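Local coordinates for E3 SUMO-protein ligase SIZ1 (Saccharomyces cerevisiae, PDB 3I2D) that acts as a SUMO E3 ligase that mediates attachment of SUMO to septins and PCNA, and binds the conjugating enzyme UBC9 through its SP-RING-type zinc finger, at residues L83-E88 and Y195-Y200; G94-K99 and L186-T191; E135-P140 and A166-L171; R146-Q151 and Q180-E185. One frame throughout, in Å; residues are numbered along the deposited sequence.

Contact 1: residues L83-E88 and Y195-Y200; sequences LVMNVE and YKLFGY
V87 and Y195 form an antiparallel hydrogen-bonded pair in which V87 N donates to Y195 O at 2.7 Å and Y195 N returns a bond to V87 O at 3.1 Å. Their side chains leave on the same face of the sheet, CB against CB at 3.7 Å. With CG1 of V87 anti to the backbone N (chi1 170°), that methyl comes up to Y195 CD1, while the other branch, V87 CG2, lies 3.6 Å from L197 CD1. Two residues along, L197 N donates to M85 O in a nearly straight bond of 2.9 Å. The M85 chain is bent at chi3 (-71°), which carries CE over to L197 CD2. Nearer L83 the pairing slackens: the bonds from M85 N to L197 O and from G199 N to L83 O are both weak.

The opposite face, with V84, N86, K196 and F198, is more open to solvent. Here the side chains of N86 and K196 run side by side, and K196 NZ donates to N86 OD1 at 3.1 Å from slightly outside the amide plane. The ammonium group also passes V84 CG1, at 3.9 Å from K196 NZ.

Farther out, strand 117-125 pairs with the other edge of 195-200, through backbone bonds of K196 with G124 and of F198 with F122. From the buried face, V87 and L197 pack on L186, and M85 on C96, all across the interior between two antiparallel sheets. Such apolar contact of sheet on sheet is the mark of a beta sandwich, here that of the PINIT domain.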
# COMPACT_ATOMS: atom_id res chain seq x y z
N LEU A 83 23.73 -3.19 -4.75
CA LEU A 83 23.06 -3.31 -3.45
C LEU A 83 22.27 -4.61 -3.32
O LEU A 83 21.04 -4.61 -3.31
CB LEU A 83 22.10 -2.13 -3.25
CG LEU A 83 22.44 -1.15 -2.13
CD1 LEU A 83 21.35 -0.10 -2.05
CD2 LEU A 83 22.54 -1.91 -0.82
N VAL A 84 22.98 -5.72 -3.23
CA VAL A 84 22.34 -7.01 -3.08
C VAL A 84 23.19 -7.80 -2.12
O VAL A 84 24.33 -8.15 -2.42
CB VAL A 84 22.26 -7.74 -4.41
CG1 VAL A 84 21.63 -9.12 -4.22
CG2 VAL A 84 21.45 -6.91 -5.39
N MET A 85 22.64 -8.05 -0.94
CA MET A 85 23.37 -8.77 0.10
C MET A 85 22.64 -10.03 0.55
O MET A 85 21.46 -10.24 0.26
CB MET A 85 23.59 -7.83 1.28
CG MET A 85 24.03 -6.44 0.84
SD MET A 85 24.04 -5.20 2.15
CE MET A 85 22.29 -4.95 2.46
N ASN A 86 23.35 -10.88 1.27
CA ASN A 86 22.78 -12.11 1.79
C ASN A 86 23.04 -12.14 3.28
O ASN A 86 24.09 -11.70 3.74
CB ASN A 86 23.44 -13.31 1.13
CG ASN A 86 23.19 -13.36 -0.36
OD1 ASN A 86 22.17 -13.88 -0.81
ND2 ASN A 86 24.13 -12.81 -1.13
N VAL A 87 22.04 -12.60 4.02
CA VAL A 87 22.13 -12.74 5.46
C VAL A 87 22.25 -14.23 5.69
O VAL A 87 21.42 -15.02 5.23
CB VAL A 87 20.87 -12.19 6.15
CG1 VAL A 87 20.88 -12.55 7.63
CG2 VAL A 87 20.82 -10.69 6.00
N GLU A 88 23.30 -14.63 6.40
CA GLU A 88 23.54 -16.05 6.66
C GLU A 88 22.99 -16.53 8.00
O GLU A 88 22.58 -15.74 8.85
CB GLU A 88 25.04 -16.34 6.62
CG GLU A 88 25.63 -16.46 5.22
CD GLU A 88 27.14 -16.62 5.24
OE1 GLU A 88 27.71 -17.06 4.21
OE2 GLU A 88 27.76 -16.30 6.28
N TYR A 195 18.44 -14.69 4.50
CA TYR A 195 17.66 -13.59 3.96
C TYR A 195 18.43 -12.93 2.81
O TYR A 195 19.65 -12.99 2.76
CB TYR A 195 17.39 -12.52 5.01
CG TYR A 195 16.65 -12.97 6.25
CD1 TYR A 195 17.27 -13.79 7.21
CD2 TYR A 195 15.35 -12.53 6.50
CE1 TYR A 195 16.61 -14.14 8.38
CE2 TYR A 195 14.69 -12.88 7.66
CZ TYR A 195 15.32 -13.68 8.59
OH TYR A 195 14.64 -14.01 9.74
N LYS A 196 17.71 -12.30 1.90
CA LYS A 196 18.38 -11.63 0.80
C LYS A 196 17.84 -10.21 0.74
O LYS A 196 16.63 -9.99 0.86
CB LYS A 196 18.11 -12.38 -0.51
CG LYS A 196 19.08 -12.06 -1.62
CD LYS A 196 18.88 -12.98 -2.81
CE LYS A 196 19.87 -12.70 -3.95
NZ LYS A 196 21.29 -12.95 -3.58
N LEU A 197 18.73 -9.23 0.61
CA LEU A 197 18.31 -7.85 0.54
C LEU A 197 18.49 -7.29 -0.86
O LEU A 197 19.33 -7.77 -1.61
CB LEU A 197 19.09 -7.01 1.55
CG LEU A 197 18.82 -7.33 3.02
CD1 LEU A 197 19.37 -8.72 3.37
CD2 LEU A 197 19.49 -6.29 3.87
N PHE A 198 17.67 -6.30 -1.21
CA PHE A 198 17.75 -5.67 -2.52
C PHE A 198 17.60 -4.17 -2.35
O PHE A 198 16.86 -3.71 -1.48
CB PHE A 198 16.62 -6.13 -3.42
CG PHE A 198 16.63 -7.60 -3.70
CD1 PHE A 198 16.14 -8.49 -2.76
CD2 PHE A 198 17.09 -8.08 -4.91
CE1 PHE A 198 16.12 -9.86 -3.03
CE2 PHE A 198 17.07 -9.43 -5.19
CZ PHE A 198 16.58 -10.32 -4.26
N GLY A 199 18.31 -3.42 -3.17
CA GLY A 199 18.22 -1.97 -3.12
C GLY A 199 17.46 -1.57 -4.36
O GLY A 199 17.83 -1.94 -5.47
N TYR A 200 16.37 -0.83 -4.19
CA TYR A 200 15.57 -0.39 -5.32
C TYR A 200 15.27 1.09 -5.23
O TYR A 200 15.04 1.62 -4.12
CB TYR A 200 14.21 -1.10 -5.36
CG TYR A 200 14.19 -2.57 -5.72
CD1 TYR A 200 13.73 -3.52 -4.81
CD2 TYR A 200 14.55 -3.00 -6.99
CE1 TYR A 200 13.61 -4.87 -5.16
CE2 TYR A 200 14.43 -4.34 -7.35
CZ TYR A 200 13.95 -5.27 -6.43
OH TYR A 200 13.81 -6.59 -6.80

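Contact 2: residues G94-K99 and L186-T191; sequences GMCSAK and LIYAFT
The ring of Y188 lies over G94 on the neighbouring strand, where two antiparallel strands at one edge of the second sheet of the PINIT domain's sandwich run together. Y188 CG sits between its own backbone N and carbonyl carbon (chi1 53°), and the ring reaches across the strand gap. G94 CA makes a CH-pi contact 4.2 Å from the ring centroid, and G94 O stands over the same ring nearer its rim, 3.5 Å from Y188 CD2. Glycine has no side chain to come between strand and ring. On this face, which turns to the interior, C96 SG packs on L186 CB at 3.8 Å, and Y188 touches V87 and P140 beyond.

The phenol is anchored past the contact, Y188 OH being hydrogen-bonded to the backbone N of E88 on strand 74-90. An alanine at Y188 would probably open a gap over G94 and beside V87, and leave E88 N without its hydroxyl mate.

The other face is looser and more open. M95 and I187 form a non-hydrogen-bonded pair whose side chains barely meet, M95 CB lying 4.2 Å from I187 CG1, and the rest of the exposed methionine makes no close contact with I187.

Both hydrogen-bonded pairs flanking M95 and I187 are complete. G94 N and Y188 O are 3.0 Å apart, and Y188 N donates back to G94 O. In the second, C96 N donates to L186 O in its carbonyl plane, while L186 N meets C96 O at 2.8 Å, nearly along the C=O axis.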
# COMPACT_ATOMS: atom_id res chain seq x y z
N GLY A 94 26.76 -11.31 12.74
CA GLY A 94 27.19 -11.46 11.37
C GLY A 94 26.83 -10.16 10.69
O GLY A 94 26.10 -9.36 11.27
N MET A 95 27.32 -9.93 9.48
CA MET A 95 26.97 -8.71 8.80
C MET A 95 27.24 -8.79 7.32
O MET A 95 28.04 -9.61 6.87
CB MET A 95 27.74 -7.52 9.37
CG MET A 95 29.21 -7.54 9.09
SD MET A 95 29.96 -6.02 9.65
CE MET A 95 30.29 -6.39 11.42
N CYS A 96 26.53 -7.96 6.57
CA CYS A 96 26.73 -7.90 5.15
C CYS A 96 26.82 -6.43 4.80
O CYS A 96 26.17 -5.58 5.40
CB CYS A 96 25.59 -8.59 4.39
SG CYS A 96 23.98 -8.13 4.93
N SER A 97 27.69 -6.15 3.85
CA SER A 97 27.92 -4.79 3.42
C SER A 97 27.83 -4.71 1.92
O SER A 97 27.77 -5.72 1.21
CB SER A 97 29.30 -4.33 3.89
OG SER A 97 30.30 -5.23 3.43
N ALA A 98 27.80 -3.49 1.43
CA ALA A 98 27.75 -3.26 0.01
C ALA A 98 28.24 -1.85 -0.22
O ALA A 98 28.04 -0.96 0.60
CB ALA A 98 26.32 -3.41 -0.50
N LYS A 99 28.94 -1.67 -1.33
CA LYS A 99 29.46 -0.37 -1.70
C LYS A 99 28.88 -0.17 -3.09
O LYS A 99 28.83 -1.12 -3.89
CB LYS A 99 30.99 -0.39 -1.73
CG LYS A 99 31.62 -0.60 -0.36
CD LYS A 99 33.15 -0.65 -0.45
CE LYS A 99 33.80 -0.72 0.93
NZ LYS A 99 33.45 -1.96 1.67
N LEU A 186 24.53 -4.02 7.08
CA LEU A 186 23.48 -4.61 7.91
C LEU A 186 24.12 -5.55 8.92
O LEU A 186 24.78 -6.52 8.55
CB LEU A 186 22.47 -5.41 7.08
CG LEU A 186 21.40 -6.12 7.92
CD1 LEU A 186 20.36 -5.13 8.42
CD2 LEU A 186 20.74 -7.19 7.08
N ILE A 187 23.92 -5.26 10.19
CA ILE A 187 24.46 -6.10 11.24
C ILE A 187 23.30 -6.89 11.82
O ILE A 187 22.31 -6.32 12.27
CB ILE A 187 25.06 -5.25 12.35
CG1 ILE A 187 26.22 -4.42 11.79
CG2 ILE A 187 25.53 -6.14 13.49
CD1 ILE A 187 26.89 -3.57 12.83
N TYR A 188 23.41 -8.22 11.80
CA TYR A 188 22.38 -9.07 12.35
C TYR A 188 22.96 -10.05 13.35
O TYR A 188 24.18 -10.11 13.54
CB TYR A 188 21.69 -9.83 11.22
CG TYR A 188 22.63 -10.58 10.33
CD1 TYR A 188 22.88 -11.94 10.52
CD2 TYR A 188 23.27 -9.94 9.27
CE1 TYR A 188 23.76 -12.64 9.67
CE2 TYR A 188 24.14 -10.62 8.42
CZ TYR A 188 24.38 -11.97 8.63
OH TYR A 188 25.25 -12.64 7.81
N ALA A 189 22.08 -10.81 14.00
CA ALA A 189 22.51 -11.78 15.00
C ALA A 189 21.47 -12.85 15.26
O ALA A 189 20.28 -12.58 15.23
CB ALA A 189 22.82 -11.06 16.31
N PHE A 190 21.93 -14.07 15.54
CA PHE A 190 21.01 -15.17 15.87
C PHE A 190 19.97 -15.41 14.80
O PHE A 190 18.77 -15.31 15.05
CB PHE A 190 20.31 -14.86 17.19
CG PHE A 190 21.18 -14.14 18.16
CD1 PHE A 190 20.71 -13.00 18.81
CD2 PHE A 190 22.47 -14.58 18.42
CE1 PHE A 190 21.51 -12.32 19.71
CE2 PHE A 190 23.29 -13.90 19.31
CZ PHE A 190 22.80 -12.76 19.96
N THR A 191 20.44 -15.74 13.61
CA THR A 191 19.53 -16.01 12.52
C THR A 191 19.41 -17.52 12.27
O THR A 191 20.42 -18.23 12.22
CB THR A 191 20.01 -15.31 11.25
OG1 THR A 191 21.37 -15.67 10.99
CG2 THR A 191 19.92 -13.81 11.44

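Contact 3: residues E135-P140 and A166-L171; sequences EPIQFP and AKPADL
The chain at I137 passes A166 without a backbone hydrogen bond between them, the closest approach being a CA-H...O contact of 3.2 Å from A166 CA to I137 O, with an angle of 149° at the hydrogen. A166 CB lies near the same oxygen, 3.8 Å from I137 O.

I137 carries most of the side-chain contact and uses both of its branches. CG2, anti to the backbone N, rests on the peptide at K167, 3.5 Å from K167 N. Along the other branch the chain is extended at chi2 (169°), and CD1 reaches the proline ring, 3.5 Å from P168 CD; the two side chains cross at about a right angle. I137 also packs against F122 and Y74.

These segments belong to the linking parts of the PINIT sandwich: 135-140 lies in the loop that leads from strand 117-125 of one sheet to strand 143-147 of the other, and 166-171 runs into the short edge strand 169-170. That strand pairs with 117-125 through A169 and L121, and the loop is tied to the same strand where Q138 O bonds S123 OG.

F139 meets the second segment obliquely, with CE1 3.7 Å from K167 O and CZ 4.5 Å from A169 N. The K167 side chain starts away from the loop, and its NZ is hydrogen-bonded to F159 O.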
# COMPACT_ATOMS: atom_id res chain seq x y z
N GLU A 135 6.78 -12.59 -1.95
CA GLU A 135 7.62 -12.40 -0.77
C GLU A 135 7.16 -11.34 0.24
O GLU A 135 6.79 -10.23 -0.13
CB GLU A 135 9.03 -12.06 -1.24
CG GLU A 135 10.10 -12.13 -0.16
CD GLU A 135 10.73 -13.50 -0.05
OE1 GLU A 135 10.04 -14.51 -0.25
OE2 GLU A 135 11.94 -13.57 0.25
N PRO A 136 7.15 -11.68 1.54
CA PRO A 136 6.73 -10.68 2.53
C PRO A 136 8.00 -9.92 2.85
O PRO A 136 9.09 -10.49 2.81
CB PRO A 136 6.31 -11.52 3.74
CG PRO A 136 6.23 -12.96 3.22
CD PRO A 136 7.29 -13.01 2.16
N ILE A 137 7.89 -8.63 3.14
CA ILE A 137 9.10 -7.90 3.48
C ILE A 137 9.46 -8.29 4.91
O ILE A 137 8.70 -8.03 5.84
CB ILE A 137 8.89 -6.40 3.41
CG1 ILE A 137 8.69 -5.99 1.95
CG2 ILE A 137 10.06 -5.68 4.05
CD1 ILE A 137 8.20 -4.56 1.77
N GLN A 138 10.61 -8.92 5.08
CA GLN A 138 11.01 -9.34 6.40
C GLN A 138 12.51 -9.35 6.63
O GLN A 138 13.24 -10.15 6.05
CB GLN A 138 10.47 -10.72 6.69
CG GLN A 138 10.50 -11.07 8.14
CD GLN A 138 10.11 -12.50 8.39
OE1 GLN A 138 10.85 -13.42 8.06
NE2 GLN A 138 8.92 -12.70 8.97
N PHE A 139 12.96 -8.43 7.49
CA PHE A 139 14.35 -8.29 7.89
C PHE A 139 14.65 -9.20 9.09
O PHE A 139 13.76 -9.50 9.88
CB PHE A 139 14.62 -6.86 8.33
CG PHE A 139 14.81 -5.91 7.20
CD1 PHE A 139 13.74 -5.55 6.40
CD2 PHE A 139 16.07 -5.40 6.92
CE1 PHE A 139 13.93 -4.68 5.33
CE2 PHE A 139 16.26 -4.54 5.86
CZ PHE A 139 15.19 -4.18 5.06
N PRO A 140 15.89 -9.67 9.24
CA PRO A 140 16.14 -10.52 10.40
C PRO A 140 16.18 -9.64 11.67
O PRO A 140 16.60 -8.50 11.60
CB PRO A 140 17.49 -11.14 10.09
CG PRO A 140 18.17 -10.08 9.27
CD PRO A 140 17.06 -9.66 8.34
N ALA A 166 9.30 -5.49 9.13
CA ALA A 166 8.34 -5.82 8.08
C ALA A 166 8.09 -4.72 7.04
O ALA A 166 7.05 -4.70 6.39
CB ALA A 166 7.03 -6.24 8.72
N LYS A 167 9.03 -3.81 6.87
CA LYS A 167 8.86 -2.76 5.87
C LYS A 167 10.22 -2.32 5.42
O LYS A 167 11.19 -2.38 6.18
CB LYS A 167 8.07 -1.57 6.45
CG LYS A 167 8.74 -0.86 7.61
CD LYS A 167 7.74 0.06 8.33
CE LYS A 167 8.31 0.62 9.62
NZ LYS A 167 7.38 1.60 10.28
N PRO A 168 10.34 -1.89 4.16
CA PRO A 168 11.63 -1.44 3.62
C PRO A 168 12.24 -0.25 4.38
O PRO A 168 11.54 0.51 5.07
CB PRO A 168 11.29 -1.09 2.18
CG PRO A 168 9.90 -0.55 2.30
CD PRO A 168 9.24 -1.55 3.23
N ALA A 169 13.55 -0.09 4.25
CA ALA A 169 14.26 0.99 4.91
C ALA A 169 14.68 2.06 3.91
O ALA A 169 15.26 1.76 2.87
CB ALA A 169 15.47 0.43 5.64
N ASP A 170 14.38 3.32 4.23
CA ASP A 170 14.71 4.46 3.39
C ASP A 170 16.17 4.86 3.58
O ASP A 170 16.50 5.46 4.61
CB ASP A 170 13.83 5.65 3.78
CG ASP A 170 13.71 6.69 2.68
OD1 ASP A 170 14.63 6.79 1.85
OD2 ASP A 170 12.69 7.41 2.64
N LEU A 171 17.03 4.55 2.61
CA LEU A 171 18.46 4.91 2.68
C LEU A 171 18.72 6.33 2.16
O LEU A 171 19.69 6.97 2.53
CB LEU A 171 19.32 3.98 1.81
CG LEU A 171 19.21 2.47 1.91
CD1 LEU A 171 20.08 1.84 0.84
CD2 LEU A 171 19.63 2.01 3.27

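Contact 4: residues R146-Q151 and Q180-E185; sequences RCNNVQ and QQNNVE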
# COMPACT_ATOMS: atom_id res chain seq x y z
N ARG A 146 23.04 0.55 8.74
CA ARG A 146 23.79 1.79 8.63
C ARG A 146 24.05 2.11 7.18
O ARG A 146 24.32 1.22 6.36
CB ARG A 146 25.12 1.68 9.37
CG ARG A 146 25.05 1.96 10.85
CD ARG A 146 26.39 1.69 11.53
NE ARG A 146 26.29 1.96 12.95
CZ ARG A 146 26.21 3.19 13.48
NH1 ARG A 146 26.23 4.25 12.69
NH2 ARG A 146 26.07 3.35 14.78
N CYS A 147 23.95 3.39 6.86
CA CYS A 147 24.23 3.86 5.52
C CYS A 147 25.28 4.95 5.69
O CYS A 147 25.03 5.95 6.37
CB CYS A 147 22.99 4.45 4.86
SG CYS A 147 23.26 4.74 3.12
N ASN A 148 26.45 4.74 5.09
CA ASN A 148 27.55 5.68 5.21
C ASN A 148 27.71 6.08 6.68
O ASN A 148 27.59 7.25 7.06
CB ASN A 148 27.31 6.92 4.34
CG ASN A 148 27.12 6.57 2.87
OD1 ASN A 148 27.82 5.71 2.32
ND2 ASN A 148 26.18 7.25 2.22
N ASN A 149 27.95 5.06 7.51
CA ASN A 149 28.18 5.20 8.95
C ASN A 149 27.05 5.77 9.81
O ASN A 149 27.25 5.99 11.01
CB ASN A 149 29.46 6.00 9.19
CG ASN A 149 30.07 5.72 10.56
OD1 ASN A 149 30.36 4.57 10.89
ND2 ASN A 149 30.26 6.77 11.36
N VAL A 150 25.87 6.01 9.23
CA VAL A 150 24.74 6.53 10.00
C VAL A 150 23.67 5.44 10.18
O VAL A 150 23.32 4.74 9.22
CB VAL A 150 24.05 7.73 9.31
CG1 VAL A 150 23.07 8.39 10.27
CG2 VAL A 150 25.09 8.72 8.82
N GLN A 151 23.15 5.30 11.39
CA GLN A 151 22.13 4.30 11.65
C GLN A 151 20.78 4.77 11.13
O GLN A 151 20.34 5.87 11.44
CB GLN A 151 21.99 3.98 13.14
CG GLN A 151 21.16 2.72 13.36
CD GLN A 151 20.65 2.58 14.78
OE1 GLN A 151 19.69 3.24 15.17
NE2 GLN A 151 21.28 1.70 15.55
N GLN A 180 30.75 9.81 -5.36
CA GLN A 180 31.31 9.46 -4.07
C GLN A 180 30.63 8.17 -3.63
O GLN A 180 29.41 8.12 -3.46
CB GLN A 180 31.05 10.59 -3.06
CG GLN A 180 31.75 10.43 -1.73
CD GLN A 180 31.64 11.68 -0.88
OE1 GLN A 180 32.00 11.67 0.31
NE2 GLN A 180 31.16 12.76 -1.47
N GLN A 181 31.44 7.13 -3.46
CA GLN A 181 30.96 5.82 -3.06
C GLN A 181 30.11 5.83 -1.80
O GLN A 181 30.35 6.60 -0.87
CB GLN A 181 32.15 4.88 -2.87
CG GLN A 181 31.80 3.58 -2.20
CD GLN A 181 33.02 2.84 -1.72
OE1 GLN A 181 33.83 2.39 -2.52
NE2 GLN A 181 33.16 2.70 -0.40
N ASN A 182 29.11 4.95 -1.79
CA ASN A 182 28.19 4.80 -0.67
C ASN A 182 28.44 3.47 -0.01
O ASN A 182 28.85 2.51 -0.67
CB ASN A 182 26.74 4.85 -1.15
CG ASN A 182 26.27 6.25 -1.44
OD1 ASN A 182 26.17 7.09 -0.53
ND2 ASN A 182 25.96 6.52 -2.70
N ASN A 183 28.20 3.40 1.28
CA ASN A 183 28.39 2.15 1.99
C ASN A 183 27.21 1.81 2.89
O ASN A 183 26.83 2.59 3.76
CB ASN A 183 29.67 2.20 2.82
CG ASN A 183 30.38 0.86 2.87
OD1 ASN A 183 29.93 -0.07 3.54
ND2 ASN A 183 31.48 0.76 2.14
N VAL A 184 26.64 0.64 2.66
CA VAL A 184 25.51 0.16 3.44
C VAL A 184 25.96 -1.05 4.21
O VAL A 184 26.61 -1.93 3.66
CB VAL A 184 24.35 -0.26 2.54
CG1 VAL A 184 23.22 -0.81 3.40
CG2 VAL A 184 23.88 0.91 1.73
N GLU A 185 25.60 -1.12 5.48
CA GLU A 185 25.99 -2.26 6.28
C GLU A 185 24.84 -2.73 7.17
O GLU A 185 24.24 -1.94 7.89
CB GLU A 185 27.19 -1.90 7.14
CG GLU A 185 27.93 -3.09 7.71
CD GLU A 185 29.22 -2.67 8.39
OE1 GLU A 185 30.08 -2.05 7.72
OE2 GLU A 185 29.38 -2.97 9.60
O HOH W 1 28.05 2.41 6.62
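N148, with phi and psi both positive (46° and 59°) and CG anti to its carbonyl carbon (chi1 -58°), turns its carboxamide onto N182 and N183. It is the first of the two central residues of a type I' turn, C147 to V150, which closes a beta hairpin at the edge of a PINIT-domain sheet; C147 and V150 exchange both backbone bonds.

N148 grips the neighbouring strand three times. Its N donates to N183 O at 2.6 Å, its OD1 accepts N183 N at 2.6 Å, and its ND2 donates to a lone pair of N182 OD1 at 2.8 Å, the amides nearly coplanar. ND2 also bonds H174 O, and N182 OD1 accepts K176 N, so the pair ties in the loop leading into strand 182-191. An alanine at N148 would probably leave N183 N without its acceptor and H174 O without the ND2 donor, with N182 OD1 keeping just its bond from K176 N.

Just before the turn, R146 and E185 form a hydrogen-bonded pair, while the guanidinium turns back to a salt bridge with E144. One water accepts from N149 N at 2.8 Å and donates to N183 O at 3.1 Å.

In the fold
All four contacts lie in the PINIT domain, away from the zinc site of the SP-RING. Contact 1 joins strands 74-90 and 195-204 of one sheet; contacts 2 and 4 share strand 182-191 of the other, their centres about 13 Å apart. Contacts 1 and 2, about 10 Å between centres, oppose each other across the sandwich. Contact 3, its centre about 10 Å from that of contact 1 and about 17 Å from that of contact 4, lies among the connections. Along the chain contacts 2, 3 and 4 fall within the loop closed by contact 1, and 3 and 4 interlace. The first and last strands of the domain are thus paired, which brings the two ends of its fold together.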